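Local coordinates for radical SAM domain protein (Methanothrix thermoacetophila, PDB 6Y1X) that probably builds the carbide-containing NifB-co precursor of the nitrogenase FeMo cofactor, as a radical SAM enzyme that carries [4Fe-4S] clusters, at residues A[54-59]-A[116-121]; A[59-64]-A[142-147]; A[165-170]-A[226-231]; A[218-223]-A[244-249]. All coordinates share one frame; numbering follows the deposited sequence.

Contact 1. Residues A[54-59]-A[116-121]; sequences PVAPKC and LANEET. With SF4 (iron/sulfur cluster), chain D.
The amide of N118 reaches across to the backbone of K58 and binds both of its polar atoms. CG of N118 stands anti to its own carbonyl carbon (chi1 -65°), which aims the amide at 54-59. K58 N donates to N118 OD1 at 3.0 Å, in the carbonyl plane and on a lone pair. N118 ND2 returns a bond to K58 O at 2.8 Å, and that acceptor lies in the N118 amide plane. The P57 ring comes up to the same oxygen, with P57 CD 3.3 Å from N118 OD1. The K58 side chain passes the oxygen end of the amide; its bend at chi3 takes CE to 3.5 Å from A117 O. Its NZ makes a weak bond to a water that also accepts from E119 N. Earlier in the loop, A56 CB meets T121 OG1 at 3.4 Å, and that hydroxyl is bonded to P115 O. V55 CG2 packs against T121 CA at 4.0 Å. E114 O is a second acceptor for N118 ND2. C59 SG binds iron FE4 of the cluster at 2.3 Å. One asparagine amide thus pins the backbone just before a cluster ligand, using both its donor and its acceptor.

Contact 2. Residues A[59-64]-A[142-147]; sequences CNIQCK and NGLLLP. With SF4 (iron/sulfur cluster), chain D; SO4 (sulfate ion), chain F.
The amides of N60 and N142 meet nearly coplanar, their planes 26° apart. They join edge to edge: N142 ND2 donates to N60 OD1 at 3.0 Å, almost straight at 173°. The bond lies in both amide planes. L144 CD2 lies over one face of the N60 amide, 3.9 Å from N60 CG; A117 CB is on the opposite face. L145 meets the ND2 end, its CD1 3.5 Å from N60 ND2. I61 and N142 come tip to tip, with I61 CD1 3.4 Å from N142 ND2. The methyl I61 CG2 also touches L144 CD2.

CG of N60 sits between its backbone N and carbonyl carbon (chi1 50°), which turns OD1 to N142. A water ties the pair further. It accepts from N60 ND2 and L145 N and donates to N142 OD1. That oxygen also accepts from L144 N at 3.0 Å, which makes an Asx turn ahead of helix 146-156. E114 OE1 accepts from N142 N.

The cluster lies beside this junction. C59 SG binds iron FE4 and C63 SG binds iron FE2, while C66 and C72 complete the protein ligands. N142 ND2 lies 3.7 Å from sulfide S1. C59 SG also accepts a weak bond from I61 N. At the far end K64 NZ bonds a sulfate, probably from the crystallisation liquor. K64 NZ also forms a salt bridge with D178. The N60-N142 bond therefore couples the cysteine loop to the turn after strand 136-141. The nearby N-H groups would probably help to offset the negative charge of the cluster and its thiolates.

Contact 3. Residues A[165-170]-A[226-231]; sequences LNAVDP and DKHVFD
H228 carries its ring anti to the backbone N (chi1 -178°), which sends NE2 across to the 165-170 loop. A second torsion of 57° turns the ring so that V168 N meets it at the edge, near the ring plane. V168 N donates to H228 NE2 at 2.9 Å. D169 N adds a weak bond to the same nitrogen at 3.2 Å, bent to 126°. NE2 is the acceptor here, so a neutral ring would carry its proton on ND1.

Further contacts gather at the NE2 end of the ring. V168 CG2 lies 3.4 Å from H228 CE1, and D169 CB is 3.6 Å from the same carbon. A167 CA approaches H228 NE2 at 3.7 Å. The same V168 CG2 also reaches D231 CB at 4.2 Å. An alanine in place of H228 would probably leave V168 N and D169 N without this acceptor and open a gap beside V168.

D231 forms a salt bridge with R234, and D169 bonds T171 at the start of helix 170-173. I172 of that helix packs on both A167 and H228. The contact thus joins the loop after strand 160-164 to the N-terminal part of helix 229-239, whose V229 packs on helix 263-273.

Contact 4. Residues A[218-223]-A[244-249]; sequences TVLIPG and HNVMPL
Strands 213-220 and 243-248 are the two strands of a beta-alpha-beta unit, with helix 229-239 between them in the chain. Here they run side by side and parallel. T218 pairs with V246, V219 with M247 and L220 with P248. T218 N donates to N245 O at 2.9 Å, and M247 N to T218 O at 2.7 Å. L220 N follows with M247 O, a nearly straight bond at 174°. L249 N to L220 O, at 3.1 Å, carries the pairing one residue past strand 243-248.

H244 adds a side-chain bond. Its ring stands anti to the backbone N (chi1 -169°), and NE2 donates to T218 OG1 at 2.8 Å. The hydroxyl lies in the ring plane. V246 CG2 covers one ring face, offset toward the rim. T218 OG1 is also bonded to L165 O, so this hydroxyl also ties the residue just after strand 160-164 to the pair. A phenylalanine in place of H244 would probably leave T218 OG1 without its imidazole donor and crowd the hydroxyl with a carbon edge.

Side chains pack on both faces. On the face of V219 and M247, V219 CG2 touches M247 CE at 3.6 Å, with the methionine chain bent at chi3. V219 CG1 also packs on L249 CB at 4.2 Å. On the face of T218, V246 and L220, L220 CB meets V246 CG1 at 4.0 Å. M247 lies near E75, a ligand of a [4Fe-4S] cluster. Such parallel pairing across a beta-alpha-beta crossover is typical of the partial TIM barrel of radical SAM enzymes.

Overall arrangement
Contacts 1 and 2 share C59 and touch, with centres 12 Å apart. Their segments alternate along the chain. Contacts 3 and 4 come later and also alternate. Their centres are 10 Å apart, and a probable hydrogen bond from V219 N to N166 OD1 joins them. Contact 1 lies across the chain's centre from both, its centre about 27 Å from that of contact 3 and 24 Å from that of contact 4. Contact 1 follows strand 49-52 and contact 4 includes strand 243-248, the outermost strands of the six-stranded parallel sheet. Contact 2 holds strand 61-63 of the antiparallel sheet. Contacts 1 and 2 thus frame one cluster; 3 and 4 lie at the parallel sheet's far end.

Contact 1. Residues A[54-59]-A[116-121]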
# COMPACT_ATOMS: atom_id res chain seq x y z
N PRO A 54 0.08 -10.72 9.10
CA PRO A 54 -0.61 -11.28 7.92
C PRO A 54 -1.98 -11.84 8.28
O PRO A 54 -2.20 -13.04 8.43
CB PRO A 54 0.36 -12.37 7.46
CG PRO A 54 1.01 -12.83 8.73
CD PRO A 54 1.16 -11.60 9.59
N VAL A 55 -2.95 -10.92 8.42
CA VAL A 55 -4.30 -11.26 8.86
C VAL A 55 -5.33 -11.11 7.75
O VAL A 55 -6.52 -11.32 8.00
CB VAL A 55 -4.72 -10.42 10.08
CG1 VAL A 55 -3.79 -10.68 11.25
CG2 VAL A 55 -4.72 -8.94 9.73
N ALA A 56 -4.91 -10.76 6.53
CA ALA A 56 -5.82 -10.26 5.50
C ALA A 56 -5.62 -11.04 4.21
O ALA A 56 -5.07 -10.52 3.23
CB ALA A 56 -5.59 -8.76 5.25
N PRO A 57 -6.08 -12.30 4.16
CA PRO A 57 -5.75 -13.15 3.00
C PRO A 57 -6.53 -12.83 1.73
O PRO A 57 -6.01 -13.05 0.63
CB PRO A 57 -6.09 -14.56 3.51
CG PRO A 57 -7.17 -14.34 4.51
CD PRO A 57 -6.76 -13.07 5.22
N LYS A 58 -7.77 -12.36 1.85
CA LYS A 58 -8.56 -12.12 0.65
C LYS A 58 -8.09 -10.85 -0.06
O LYS A 58 -7.67 -9.89 0.58
CB LYS A 58 -10.05 -11.99 0.98
CG LYS A 58 -10.63 -13.19 1.71
CD LYS A 58 -12.14 -13.07 1.84
CE LYS A 58 -12.53 -11.99 2.83
NZ LYS A 58 -14.00 -12.00 3.08
N CYS A 59 -8.22 -10.85 -1.38
CA CYS A 59 -8.05 -9.66 -2.20
C CYS A 59 -9.29 -9.43 -3.05
O CYS A 59 -10.06 -10.36 -3.33
CB CYS A 59 -6.83 -9.76 -3.12
SG CYS A 59 -6.37 -8.15 -3.79
N LEU A 116 -8.02 -4.01 3.39
CA LEU A 116 -9.36 -3.48 3.61
C LEU A 116 -10.47 -4.43 3.18
O LEU A 116 -11.63 -4.17 3.49
CB LEU A 116 -9.53 -2.14 2.91
CG LEU A 116 -8.52 -1.04 3.24
CD1 LEU A 116 -8.89 0.26 2.54
CD2 LEU A 116 -8.45 -0.82 4.74
N ALA A 117 -10.14 -5.53 2.50
CA ALA A 117 -11.13 -6.51 2.07
C ALA A 117 -11.35 -7.60 3.10
O ALA A 117 -12.06 -8.57 2.82
CB ALA A 117 -10.74 -7.13 0.73
N ASN A 118 -10.76 -7.48 4.29
CA ASN A 118 -10.81 -8.52 5.30
C ASN A 118 -11.19 -7.88 6.62
O ASN A 118 -10.49 -6.98 7.10
CB ASN A 118 -9.45 -9.22 5.44
CG ASN A 118 -9.06 -9.99 4.21
OD1 ASN A 118 -9.23 -11.20 4.14
ND2 ASN A 118 -8.46 -9.29 3.25
N GLU A 119 -12.30 -8.33 7.22
CA GLU A 119 -12.70 -7.76 8.50
C GLU A 119 -11.63 -7.99 9.56
O GLU A 119 -11.52 -7.19 10.50
CB GLU A 119 -14.04 -8.33 8.96
CG GLU A 119 -15.21 -7.86 8.11
CD GLU A 119 -15.32 -6.34 8.07
OE1 GLU A 119 -15.60 -5.79 6.98
OE2 GLU A 119 -15.14 -5.70 9.13
N GLU A 120 -10.83 -9.05 9.42
CA GLU A 120 -9.81 -9.35 10.42
C GLU A 120 -8.79 -8.23 10.53
O GLU A 120 -8.14 -8.09 11.58
CB GLU A 120 -9.12 -10.67 10.11
CG GLU A 120 -10.02 -11.89 10.27
CD GLU A 120 -10.83 -12.20 9.02
OE1 GLU A 120 -10.80 -11.39 8.07
OE2 GLU A 120 -11.51 -13.25 9.00
N THR A 121 -8.61 -7.44 9.47
CA THR A 121 -7.70 -6.30 9.54
C THR A 121 -8.15 -5.33 10.63
O THR A 121 -7.35 -4.87 11.45
CB THR A 121 -7.67 -5.58 8.19
OG1 THR A 121 -7.14 -6.46 7.19
CG2 THR A 121 -6.83 -4.32 8.26
FE1 SF4 D . -2.02 -9.25 -5.73
FE2 SF4 D . -2.76 -6.78 -6.52
FE3 SF4 D . -1.75 -7.16 -4.01
FE4 SF4 D . -4.24 -8.08 -4.65
S1 SF4 D . -3.58 -5.87 -4.57
S2 SF4 D . -2.61 -9.23 -3.50
S3 SF4 D . -3.96 -8.71 -6.84
S4 SF4 D . -0.62 -7.45 -5.99
O HOH W 1 -13.67 -10.55 5.96

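Contact 2. Residues A[59-64]-A[142-147]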
# COMPACT_ATOMS: atom_id res chain seq x y z
N CYS A 59 -8.22 -10.85 -1.38
CA CYS A 59 -8.05 -9.66 -2.20
C CYS A 59 -9.29 -9.43 -3.05
O CYS A 59 -10.06 -10.36 -3.33
CB CYS A 59 -6.83 -9.76 -3.12
SG CYS A 59 -6.37 -8.15 -3.79
N ASN A 60 -9.48 -8.18 -3.45
CA ASN A 60 -10.65 -7.78 -4.22
C ASN A 60 -10.33 -7.33 -5.63
O ASN A 60 -11.24 -6.91 -6.35
CB ASN A 60 -11.42 -6.67 -3.48
CG ASN A 60 -10.53 -5.52 -3.04
OD1 ASN A 60 -9.33 -5.49 -3.33
ND2 ASN A 60 -11.12 -4.57 -2.33
N ILE A 61 -9.07 -7.40 -6.06
CA ILE A 61 -8.70 -7.10 -7.43
C ILE A 61 -7.72 -8.18 -7.89
O ILE A 61 -7.33 -9.06 -7.13
CB ILE A 61 -8.09 -5.69 -7.59
CG1 ILE A 61 -6.72 -5.62 -6.92
CG2 ILE A 61 -8.99 -4.64 -6.97
CD1 ILE A 61 -6.02 -4.28 -7.12
N GLN A 62 -7.30 -8.08 -9.15
CA GLN A 62 -6.25 -8.94 -9.68
C GLN A 62 -5.33 -8.09 -10.54
O GLN A 62 -5.69 -7.70 -11.66
CB GLN A 62 -6.81 -10.12 -10.48
CG GLN A 62 -5.73 -11.00 -11.09
CD GLN A 62 -4.87 -11.67 -10.03
OE1 GLN A 62 -5.35 -12.52 -9.27
NE2 GLN A 62 -3.62 -11.25 -9.94
N CYS A 63 -4.15 -7.80 -10.01
CA CYS A 63 -3.12 -7.08 -10.74
C CYS A 63 -2.47 -8.03 -11.74
O CYS A 63 -2.32 -9.22 -11.46
CB CYS A 63 -2.06 -6.55 -9.77
SG CYS A 63 -2.70 -5.52 -8.44
N LYS A 64 -2.12 -7.51 -12.91
CA LYS A 64 -1.54 -8.36 -13.95
C LYS A 64 -0.10 -8.76 -13.65
O LYS A 64 0.48 -9.50 -14.45
CB LYS A 64 -1.60 -7.66 -15.30
CG LYS A 64 -3.00 -7.50 -15.87
CD LYS A 64 -2.93 -6.87 -17.25
CE LYS A 64 -4.28 -6.34 -17.70
NZ LYS A 64 -5.16 -7.46 -18.09
N ASN A 142 -4.79 -1.35 -1.94
CA ASN A 142 -4.91 -1.00 -3.34
C ASN A 142 -5.88 0.15 -3.56
O ASN A 142 -5.99 0.65 -4.69
CB ASN A 142 -5.29 -2.24 -4.17
CG ASN A 142 -6.64 -2.84 -3.78
OD1 ASN A 142 -7.58 -2.13 -3.42
ND2 ASN A 142 -6.72 -4.15 -3.84
N GLY A 143 -6.59 0.59 -2.52
CA GLY A 143 -7.40 1.78 -2.58
C GLY A 143 -8.86 1.56 -2.94
O GLY A 143 -9.66 2.49 -2.77
N LEU A 144 -9.22 0.38 -3.44
CA LEU A 144 -10.59 0.17 -3.90
C LEU A 144 -11.60 0.38 -2.78
O LEU A 144 -12.64 1.01 -2.99
CB LEU A 144 -10.75 -1.23 -4.49
CG LEU A 144 -12.16 -1.52 -5.02
CD1 LEU A 144 -12.57 -0.58 -6.15
CD2 LEU A 144 -12.26 -2.97 -5.46
N LEU A 145 -11.32 -0.12 -1.58
CA LEU A 145 -12.24 0.03 -0.46
C LEU A 145 -11.88 1.17 0.47
O LEU A 145 -12.49 1.30 1.54
CB LEU A 145 -12.34 -1.28 0.32
CG LEU A 145 -13.15 -2.39 -0.35
CD1 LEU A 145 -13.05 -3.70 0.43
CD2 LEU A 145 -14.60 -1.96 -0.51
N LEU A 146 -10.91 2.00 0.10
CA LEU A 146 -10.50 3.09 0.98
C LEU A 146 -11.63 4.07 1.26
O LEU A 146 -11.81 4.46 2.43
CB LEU A 146 -9.26 3.80 0.41
CG LEU A 146 -8.63 4.85 1.32
CD1 LEU A 146 -8.38 4.26 2.69
CD2 LEU A 146 -7.34 5.39 0.73
N PRO A 147 -12.42 4.52 0.27
CA PRO A 147 -13.55 5.41 0.62
C PRO A 147 -14.52 4.77 1.59
O PRO A 147 -15.04 5.46 2.48
CB PRO A 147 -14.22 5.69 -0.73
CG PRO A 147 -13.21 5.38 -1.75
CD PRO A 147 -12.30 4.33 -1.19
FE1 SF4 D . -2.02 -9.25 -5.73
FE2 SF4 D . -2.76 -6.78 -6.52
FE3 SF4 D . -1.75 -7.16 -4.01
FE4 SF4 D . -4.24 -8.08 -4.65
S1 SF4 D . -3.58 -5.87 -4.57
S2 SF4 D . -2.61 -9.23 -3.50
S3 SF4 D . -3.96 -8.71 -6.84
S4 SF4 D . -0.62 -7.45 -5.99
S SO4 F . -4.96 -9.79 -21.20
O1 SO4 F . -6.00 -10.53 -20.48
O2 SO4 F . -4.19 -8.97 -20.27
O3 SO4 F . -4.07 -10.75 -21.86
O4 SO4 F . -5.59 -8.93 -22.20
O HOH W 2 -9.33 -2.31 -1.34

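Contact 3. Residues A[165-170]-A[226-231]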
# COMPACT_ATOMS: atom_id res chain seq x y z
N LEU A 165 -1.00 3.17 -6.33
CA LEU A 165 -1.67 3.89 -7.40
C LEU A 165 -0.78 3.79 -8.63
O LEU A 165 0.28 4.42 -8.69
CB LEU A 165 -1.93 5.34 -7.02
CG LEU A 165 -2.67 6.23 -8.02
CD1 LEU A 165 -4.06 5.67 -8.28
CD2 LEU A 165 -2.76 7.64 -7.48
N ASN A 166 -1.20 2.97 -9.60
CA ASN A 166 -0.36 2.68 -10.75
C ASN A 166 -0.78 3.46 -11.99
O ASN A 166 -0.09 3.38 -13.01
CB ASN A 166 -0.41 1.18 -11.06
CG ASN A 166 0.30 0.35 -10.02
OD1 ASN A 166 1.29 0.79 -9.43
ND2 ASN A 166 -0.21 -0.85 -9.76
N ALA A 167 -1.89 4.19 -11.91
CA ALA A 167 -2.39 4.98 -13.03
C ALA A 167 -3.39 6.00 -12.51
O ALA A 167 -4.15 5.70 -11.59
CB ALA A 167 -3.04 4.08 -14.09
N VAL A 168 -3.38 7.19 -13.10
CA VAL A 168 -4.44 8.17 -12.93
C VAL A 168 -5.20 8.38 -14.23
O VAL A 168 -6.04 9.28 -14.32
CB VAL A 168 -3.92 9.50 -12.37
CG1 VAL A 168 -3.38 9.31 -10.95
CG2 VAL A 168 -2.86 10.10 -13.28
N ASP A 169 -4.90 7.58 -15.24
CA ASP A 169 -5.65 7.51 -16.48
C ASP A 169 -6.22 6.10 -16.58
O ASP A 169 -5.44 5.13 -16.62
CB ASP A 169 -4.74 7.82 -17.67
CG ASP A 169 -5.46 7.77 -19.01
OD1 ASP A 169 -6.35 6.92 -19.22
OD2 ASP A 169 -5.11 8.60 -19.88
N PRO A 170 -7.54 5.92 -16.63
CA PRO A 170 -8.09 4.56 -16.59
C PRO A 170 -7.79 3.74 -17.83
O PRO A 170 -7.83 2.51 -17.76
CB PRO A 170 -9.59 4.79 -16.42
CG PRO A 170 -9.82 6.11 -17.09
CD PRO A 170 -8.60 6.93 -16.75
N ASP A 226 5.42 3.88 -17.52
CA ASP A 226 6.74 4.38 -17.14
C ASP A 226 6.97 5.85 -17.48
O ASP A 226 7.85 6.47 -16.88
CB ASP A 226 7.83 3.50 -17.77
CG ASP A 226 7.78 3.51 -19.29
OD1 ASP A 226 6.73 3.13 -19.85
OD2 ASP A 226 8.80 3.85 -19.92
N LYS A 227 6.19 6.43 -18.40
CA LYS A 227 6.14 7.89 -18.48
C LYS A 227 4.89 8.48 -17.86
O LYS A 227 4.90 9.66 -17.49
CB LYS A 227 6.29 8.36 -19.94
CG LYS A 227 5.27 7.85 -20.95
CD LYS A 227 5.65 8.36 -22.35
CE LYS A 227 4.49 8.35 -23.34
NZ LYS A 227 3.40 7.40 -22.98
N HIS A 228 3.83 7.69 -17.70
CA HIS A 228 2.63 8.16 -17.02
C HIS A 228 2.89 8.47 -15.55
O HIS A 228 2.14 9.23 -14.94
CB HIS A 228 1.52 7.11 -17.15
CG HIS A 228 0.22 7.51 -16.52
ND1 HIS A 228 -0.45 8.66 -16.86
CD2 HIS A 228 -0.55 6.88 -15.61
CE1 HIS A 228 -1.57 8.74 -16.17
NE2 HIS A 228 -1.66 7.67 -15.40
N VAL A 229 3.96 7.91 -14.97
CA VAL A 229 4.25 8.14 -13.56
C VAL A 229 4.43 9.62 -13.26
O VAL A 229 4.16 10.07 -12.14
CB VAL A 229 5.47 7.31 -13.12
CG1 VAL A 229 6.74 7.77 -13.82
CG2 VAL A 229 5.64 7.34 -11.60
N PHE A 230 4.87 10.41 -14.25
CA PHE A 230 4.94 11.86 -14.06
C PHE A 230 3.55 12.44 -13.79
O PHE A 230 3.39 13.29 -12.90
CB PHE A 230 5.57 12.52 -15.29
CG PHE A 230 7.05 12.30 -15.40
CD1 PHE A 230 7.94 13.19 -14.83
CD2 PHE A 230 7.55 11.21 -16.10
CE1 PHE A 230 9.31 12.98 -14.93
CE2 PHE A 230 8.91 11.00 -16.21
CZ PHE A 230 9.80 11.88 -15.63
N ASP A 231 2.54 12.00 -14.54
CA ASP A 231 1.17 12.45 -14.29
C ASP A 231 0.69 11.99 -12.92
O ASP A 231 -0.05 12.71 -12.24
CB ASP A 231 0.24 11.90 -15.38
CG ASP A 231 0.37 12.65 -16.69
OD1 ASP A 231 0.81 13.81 -16.70
OD2 ASP A 231 0.03 12.04 -17.73

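Contact 4. Residues A[218-223]-A[244-249]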
# COMPACT_ATOMS: atom_id res chain seq x y z
N THR A 218 3.96 3.29 -6.54
CA THR A 218 3.71 3.08 -7.96
C THR A 218 4.66 2.02 -8.47
O THR A 218 5.88 2.15 -8.30
CB THR A 218 3.88 4.37 -8.77
OG1 THR A 218 2.95 5.36 -8.32
CG2 THR A 218 3.66 4.11 -10.26
N VAL A 219 4.11 0.98 -9.09
CA VAL A 219 4.92 -0.05 -9.73
C VAL A 219 5.30 0.49 -11.10
O VAL A 219 4.43 0.83 -11.90
CB VAL A 219 4.17 -1.38 -9.85
CG1 VAL A 219 5.06 -2.45 -10.46
CG2 VAL A 219 3.68 -1.83 -8.49
N LEU A 220 6.60 0.59 -11.35
CA LEU A 220 7.09 1.12 -12.62
C LEU A 220 7.10 0.00 -13.65
O LEU A 220 7.95 -0.89 -13.59
CB LEU A 220 8.47 1.73 -12.42
CG LEU A 220 9.05 2.54 -13.57
CD1 LEU A 220 8.21 3.78 -13.83
CD2 LEU A 220 10.48 2.92 -13.23
N ILE A 221 6.19 0.08 -14.61
CA ILE A 221 5.98 -0.99 -15.59
C ILE A 221 6.42 -0.48 -16.95
O ILE A 221 5.69 0.31 -17.57
CB ILE A 221 4.52 -1.45 -15.60
CG1 ILE A 221 4.07 -1.85 -14.19
CG2 ILE A 221 4.34 -2.61 -16.57
CD1 ILE A 221 2.54 -1.84 -14.00
N PRO A 222 7.58 -0.87 -17.45
CA PRO A 222 8.07 -0.32 -18.72
C PRO A 222 7.10 -0.58 -19.85
O PRO A 222 6.54 -1.67 -19.98
CB PRO A 222 9.39 -1.07 -18.93
CG PRO A 222 9.86 -1.38 -17.55
CD PRO A 222 8.60 -1.71 -16.79
N GLY A 223 6.84 0.47 -20.63
CA GLY A 223 5.93 0.39 -21.75
C GLY A 223 4.47 0.58 -21.40
O GLY A 223 3.64 0.67 -22.32
N HIS A 244 6.12 9.55 -2.14
CA HIS A 244 5.87 8.71 -3.31
C HIS A 244 6.97 7.66 -3.39
O HIS A 244 8.16 7.99 -3.32
CB HIS A 244 5.88 9.56 -4.58
CG HIS A 244 5.38 8.86 -5.80
ND1 HIS A 244 5.64 9.32 -7.07
CD2 HIS A 244 4.60 7.76 -5.95
CE1 HIS A 244 5.06 8.52 -7.95
NE2 HIS A 244 4.42 7.57 -7.30
N ASN A 245 6.58 6.40 -3.56
CA ASN A 245 7.52 5.29 -3.60
C ASN A 245 7.38 4.60 -4.95
O ASN A 245 6.45 3.81 -5.16
CB ASN A 245 7.26 4.33 -2.44
CG ASN A 245 8.12 3.08 -2.52
OD1 ASN A 245 9.22 3.10 -3.06
ND2 ASN A 245 7.60 1.98 -1.98
N VAL A 246 8.31 4.86 -5.86
CA VAL A 246 8.30 4.23 -7.17
C VAL A 246 9.10 2.94 -7.10
O VAL A 246 10.29 2.94 -6.78
CB VAL A 246 8.87 5.18 -8.24
CG1 VAL A 246 8.80 4.52 -9.61
CG2 VAL A 246 8.08 6.48 -8.23
N MET A 247 8.43 1.82 -7.38
CA MET A 247 9.00 0.49 -7.26
C MET A 247 9.17 -0.13 -8.64
O MET A 247 8.23 -0.09 -9.44
CB MET A 247 8.10 -0.40 -6.40
CG MET A 247 7.63 0.24 -5.10
SD MET A 247 6.46 -0.82 -4.22
CE MET A 247 5.11 -0.87 -5.38
N PRO A 248 10.32 -0.72 -8.94
CA PRO A 248 10.46 -1.42 -10.22
C PRO A 248 9.54 -2.63 -10.29
O PRO A 248 9.33 -3.33 -9.30
CB PRO A 248 11.95 -1.82 -10.24
CG PRO A 248 12.31 -1.93 -8.79
CD PRO A 248 11.53 -0.82 -8.11
N LEU A 249 8.96 -2.84 -11.47
CA LEU A 249 8.21 -4.06 -11.73
C LEU A 249 9.03 -5.30 -11.38
O LEU A 249 10.22 -5.38 -11.70
CB LEU A 249 7.79 -4.13 -13.21
CG LEU A 249 7.21 -5.46 -13.69
CD1 LEU A 249 5.82 -5.68 -13.11
CD2 LEU A 249 7.16 -5.54 -15.21